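Local coordinates for transcriptional regulator (TetR/AcrR family) (Bacillus halodurans, PDB 5GP9), which probably represses fatty acid degradation genes by binding their operator DNA and responds to fatty-acyl effectors, as a FadR regulator of the TetR family, at residues P6-D9 and Q10-A14; I55-F58 and Q59-G63. One frame throughout, in Å; residues are numbered along the deposited sequence.

Contact 1: P6-D9 and Q10-A14; sequences PKYD and QIIDA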
loop_
_atom_site.group_PDB
_atom_site.type_symbol
_atom_site.label_atom_id
_atom_site.label_comp_id
_atom_site.label_asym_id
_atom_site.label_seq_id
_atom_site.Cartn_x
_atom_site.Cartn_y
_atom_site.Cartn_z
ATOM N N PRO A 6 -12.392 5.803 31.601
ATOM C CA PRO A 6 -13.663 5.275 31.065
ATOM C C PRO A 6 -14.273 5.924 29.852
ATOM O O PRO A 6 -15.248 5.335 29.338
ATOM C CB PRO A 6 -14.627 5.408 32.237
ATOM C CG PRO A 6 -13.834 5.866 33.403
ATOM C CD PRO A 6 -12.624 6.564 32.861
ATOM N N LYS A 7 -13.760 7.093 29.396
ATOM C CA LYS A 7 -14.269 7.806 28.192
ATOM C C LYS A 7 -13.370 7.546 27.002
ATOM O O LYS A 7 -13.630 8.064 25.944
ATOM C CB LYS A 7 -14.410 9.319 28.363
ATOM C CG LYS A 7 -15.471 9.644 29.431
ATOM C CD LYS A 7 -15.707 11.107 29.633
ATOM C CE LYS A 7 -16.705 11.249 30.805
ATOM N NZ LYS A 7 -16.991 12.672 31.011
ATOM N N TYR A 8 -12.332 6.749 27.189
ATOM C CA TYR A 8 -11.392 6.390 26.098
ATOM C C TYR A 8 -12.112 5.836 24.894
ATOM O O TYR A 8 -12.030 6.408 23.793
ATOM C CB TYR A 8 -10.328 5.422 26.613
ATOM C CG TYR A 8 -9.414 4.939 25.535
ATOM C CD1 TYR A 8 -8.287 5.710 25.141
ATOM C CD2 TYR A 8 -9.713 3.749 24.853
ATOM C CE1 TYR A 8 -7.472 5.293 24.127
ATOM C CE2 TYR A 8 -8.895 3.310 23.826
ATOM C CZ TYR A 8 -7.788 4.099 23.461
ATOM O OH TYR A 8 -6.976 3.702 22.422
ATOM N N ASP A 9 -12.837 4.728 25.081
ATOM C CA ASP A 9 -13.498 4.119 23.959
ATOM C C ASP A 9 -14.461 5.001 23.328
ATOM O O ASP A 9 -14.540 5.020 22.110
ATOM C CB ASP A 9 -14.210 2.850 24.377
ATOM C CG ASP A 9 -13.265 1.775 24.748
ATOM O OD1 ASP A 9 -12.526 1.341 23.857
ATOM O OD2 ASP A 9 -13.225 1.359 25.947
ATOM N N GLN A 10 -15.281 5.767 24.071
ATOM C CA GLN A 10 -16.244 6.576 23.361
ATOM C C GLN A 10 -15.543 7.673 22.507
ATOM O O GLN A 10 -16.053 8.023 21.483
ATOM C CB GLN A 10 -17.375 7.180 24.261
ATOM C CG GLN A 10 -17.036 8.387 25.038
ATOM C CD GLN A 10 -17.935 8.578 26.298
ATOM O OE1 GLN A 10 -17.856 7.800 27.232
ATOM N NE2 GLN A 10 -18.811 9.489 26.233
ATOM N N ILE A 11 -14.421 8.224 22.963
ATOM C CA ILE A 11 -13.747 9.247 22.164
ATOM C C ILE A 11 -13.138 8.643 20.879
ATOM O O ILE A 11 -13.375 9.164 19.774
ATOM C CB ILE A 11 -12.674 9.992 22.987
ATOM C CG1 ILE A 11 -13.370 10.806 24.079
ATOM C CG2 ILE A 11 -11.891 10.934 22.131
ATOM C CD1 ILE A 11 -12.388 11.131 25.200
ATOM N N ILE A 12 -12.412 7.547 21.043
ATOM C CA ILE A 12 -11.754 6.894 19.880
ATOM C C ILE A 12 -12.815 6.357 18.936
ATOM O O ILE A 12 -12.680 6.494 17.724
ATOM C CB ILE A 12 -10.714 5.867 20.267
ATOM C CG1 ILE A 12 -11.322 4.708 20.973
ATOM C CG2 ILE A 12 -9.545 6.556 20.939
ATOM C CD1 ILE A 12 -10.584 3.448 20.542
ATOM N N ASP A 13 -13.903 5.775 19.452
ATOM C CA ASP A 13 -14.953 5.283 18.545
ATOM C C ASP A 13 -15.547 6.444 17.778
ATOM O O ASP A 13 -15.842 6.347 16.579
ATOM C CB ASP A 13 -16.102 4.594 19.333
ATOM C CG ASP A 13 -15.740 3.258 19.879
ATOM O OD1 ASP A 13 -14.641 2.750 19.555
ATOM O OD2 ASP A 13 -16.616 2.786 20.710
ATOM N N ALA A 14 -15.767 7.606 18.439
ATOM C CA ALA A 14 -16.247 8.761 17.761
ATOM C C ALA A 14 -15.254 9.255 16.723
ATOM O O ALA A 14 -15.653 9.704 15.663
ATOM C CB ALA A 14 -16.538 9.917 18.754
HETATM O O HOH W 1 -16.059 5.083 26.720
HETATM O O HOH W 2 -13.092 1.093 21.206
#
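Tyr8 and Ile12 meet one turn apart in a local i to i+4 contact at the start of helix 8-26, the first helix of the TetR-type DNA-binding domain. The predicted helix-turn-helix motif follows this helix in the chain. CG2 of Ile12 sits over one face of the Tyr8 ring, 4.2 Å from its centroid and shifted toward the rim, a CH-pi contact. The other branch of Ile12 reaches the ring as well, with CD1 3.7 Å from Tyr8 CE2. With CG of Tyr8 anti to the backbone N (chi1 176°), the ring stands out from the helix and leans toward Ile12, whose side chain crosses it at an angle. Phe47 packs against both side chains.

Three backbone bonds build the first turn: Ile11 N to Lys7 O, Ile12 N to Tyr8 O and Asp13 N to Asp9 O. The middle one is almost straight, with an N-H...O angle of 178°.

Gln10 runs alongside Lys7, pointing the same way, and its OE1 lies 3.7 Å from Lys7 CG. Its amide NE2 is bonded to Ala36 O, which ties the helix start to helix 29-36. A water accepts the N-H of Gln10 at 2.8 Å from Gln10 N. The same water is 2.8 Å from Pro6 O, which links the loop ahead of the helix to the Gln10 backbone amide.

On the exposed side, Asp9 and Asp13 are like charges that do not touch. A second water lies between them and donates to both carboxylates, 2.7 Å from Asp9 OD1 and 2.8 Å from Asp13 OD1.

Contact 2: I55-F58 and Q59-G63; sequences ISLF and QEKMG. With PLM (palmitic acid), chain E.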
loop_
_atom_site.group_PDB
_atom_site.type_symbol
_atom_site.label_atom_id
_atom_site.label_comp_id
_atom_site.label_asym_id
_atom_site.label_seq_id
_atom_site.Cartn_x
_atom_site.Cartn_y
_atom_site.Cartn_z
ATOM N N ILE A 55 -3.110 8.443 16.345
ATOM C CA ILE A 55 -2.124 7.449 16.657
ATOM C C ILE A 55 -2.484 6.619 17.866
ATOM O O ILE A 55 -2.134 5.472 17.906
ATOM C CB ILE A 55 -0.725 8.151 16.867
ATOM C CG1 ILE A 55 -0.312 8.884 15.609
ATOM C CG2 ILE A 55 0.367 7.165 17.205
ATOM C CD1 ILE A 55 -0.126 7.961 14.369
ATOM N N SER A 56 -3.188 7.185 18.885
ATOM C CA SER A 56 -3.512 6.414 20.065
ATOM C C SER A 56 -4.449 5.267 19.694
ATOM O O SER A 56 -4.247 4.153 20.156
ATOM C CB SER A 56 -4.215 7.275 21.128
ATOM O OG SER A 56 -3.390 8.414 21.384
ATOM N N LEU A 57 -5.412 5.607 18.891
ATOM C CA LEU A 57 -6.427 4.604 18.461
ATOM C C LEU A 57 -5.822 3.534 17.619
ATOM O O LEU A 57 -6.105 2.331 17.838
ATOM C CB LEU A 57 -7.603 5.237 17.736
ATOM C CG LEU A 57 -7.715 5.742 16.314
ATOM C CD1 LEU A 57 -7.985 4.656 15.271
ATOM C CD2 LEU A 57 -8.856 6.711 16.203
ATOM N N PHE A 58 -4.860 3.945 16.750
ATOM C CA PHE A 58 -4.200 2.970 15.897
ATOM C C PHE A 58 -3.392 2.023 16.711
ATOM O O PHE A 58 -3.434 0.820 16.551
ATOM C CB PHE A 58 -3.457 3.681 14.715
ATOM C CG PHE A 58 -2.846 2.717 13.708
ATOM C CD1 PHE A 58 -3.620 1.797 13.049
ATOM C CD2 PHE A 58 -1.502 2.718 13.460
ATOM C CE1 PHE A 58 -3.060 0.883 12.163
ATOM C CE2 PHE A 58 -0.951 1.842 12.556
ATOM C CZ PHE A 58 -1.722 0.923 11.935
ATOM N N GLN A 59 -2.678 2.550 17.700
ATOM C CA GLN A 59 -1.843 1.729 18.529
ATOM C C GLN A 59 -2.640 0.753 19.391
ATOM O O GLN A 59 -2.238 -0.397 19.566
ATOM C CB GLN A 59 -1.111 2.651 19.462
ATOM C CG GLN A 59 -0.021 2.104 20.333
ATOM C CD GLN A 59 0.757 3.331 20.845
ATOM O OE1 GLN A 59 0.183 4.444 21.034
ATOM N NE2 GLN A 59 2.038 3.175 20.974
ATOM N N GLU A 60 -3.755 1.221 19.905
ATOM C CA GLU A 60 -4.476 0.419 20.894
ATOM C C GLU A 60 -5.091 -0.757 20.157
ATOM O O GLU A 60 -4.913 -1.922 20.530
ATOM C CB GLU A 60 -5.481 1.302 21.611
ATOM C CG GLU A 60 -6.302 0.600 22.696
ATOM C CD GLU A 60 -7.519 -0.052 22.078
ATOM O OE1 GLU A 60 -8.219 0.648 21.264
ATOM O OE2 GLU A 60 -7.758 -1.235 22.399
ATOM N N LYS A 61 -5.748 -0.431 19.081
ATOM C CA LYS A 61 -6.363 -1.431 18.189
ATOM C C LYS A 61 -5.449 -2.439 17.552
ATOM O O LYS A 61 -5.796 -3.600 17.452
ATOM C CB LYS A 61 -7.125 -0.736 17.114
ATOM C CG LYS A 61 -8.339 -0.043 17.655
ATOM C CD LYS A 61 -9.123 0.560 16.534
ATOM C CE LYS A 61 -10.406 1.243 16.936
ATOM N NZ LYS A 61 -11.466 0.541 17.613
ATOM N N MET A 62 -4.301 -1.985 17.060
ATOM C CA MET A 62 -3.298 -2.923 16.564
ATOM C C MET A 62 -2.807 -3.882 17.623
ATOM O O MET A 62 -2.616 -5.053 17.360
ATOM C CB MET A 62 -2.126 -2.130 15.939
ATOM C CG MET A 62 -2.520 -1.559 14.612
ATOM S SD MET A 62 -2.856 -2.815 13.302
ATOM C CE MET A 62 -1.660 -4.013 13.705
ATOM N N GLY A 63 -2.597 -3.385 18.844
ATOM C CA GLY A 63 -2.119 -4.195 19.893
ATOM C C GLY A 63 -3.066 -5.317 20.173
ATOM O O GLY A 63 -2.615 -6.440 20.328
HETATM C C1 PLM E . 2.795 0.607 3.786
HETATM O O1 PLM E . 2.257 -0.460 3.425
HETATM O O2 PLM E . 3.604 1.154 3.036
HETATM C C2 PLM E . 2.487 1.262 5.135
HETATM C C3 PLM E . 1.006 1.690 5.234
HETATM C C4 PLM E . 0.613 2.580 6.440
HETATM C C5 PLM E . -0.288 2.045 7.593
HETATM C C6 PLM E . -1.051 0.752 7.313
HETATM C C7 PLM E . -2.191 0.430 8.265
HETATM C C8 PLM E . -2.909 -0.768 7.735
HETATM C C9 PLM E . -2.762 -2.018 8.540
HETATM C CA PLM E . -4.100 -2.582 8.783
HETATM C CB PLM E . -3.873 -3.949 9.396
HETATM C CC PLM E . -5.229 -4.545 9.724
HETATM C CD PLM E . -6.001 -3.531 10.576
HETATM C CE PLM E . -6.655 -4.023 11.841
HETATM C CF PLM E . -6.667 -2.831 12.797
HETATM C CG PLM E . -7.468 -3.218 13.990
#
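A Met-aromatic contact between Phe58 and Met62 lines the palmitic acid site on helix 50-74, the helix that leads from the DNA-binding domain into the ligand-binding domain. The two side chains lie side by side and point the same way. Met62 CG rests over one face of the Phe58 ring, 3.8 Å from the centroid, as a CH-pi contact. The sulfur stands farther off and oblique, with SD 4.7 Å from the same centroid. The bend of Met62 at chi2 (-66°) turns SD toward the palmitic acid, 3.8 Å from its CF. Phe58 CZ touches the acyl chain further along, 3.7 Å from C7 of the palmitic acid. Lys61 adds its backbone, with O 3.9 Å from the terminal carbon CG of the ligand.

The backbone keeps its regular i to i+4 bonds, among them Met62 N to Phe58 O at 3.0 Å. Val122 and Tyr126 of helix 113-139 pack on Phe58 and Met62 respectively. Away from the ligand, Glu60 forms a salt bridge with Arg64. An apolar wall of aromatic and thioether groups lining the acyl chain suits the effector pocket of a fatty-acid-responsive TetR regulator.

How the contacts relate
The centres of contact 1 and contact 2 are 12 Å apart; they lie on helices 8-26 and 50-74, which pack together. Ile12 of contact 1 joins them: its CG2 lies 4.0 Å from Leu57 CB, and its CD1 lies 3.7 Å from Glu60 OE1. Tyr8 OH makes a weak hydrogen bond to Glu60 OE1. Contact 2 touches the palmitic acid directly, whereas the nearest atoms of the Ile12 side chain and the ligand are about 10 Å apart. Helix 50-74 thus presents Phe58 and Met62 to the ligand and Leu57 and Glu60 to helix 8-26 of the DNA-binding domain. This is consistent with a route by which effector binding could influence operator binding.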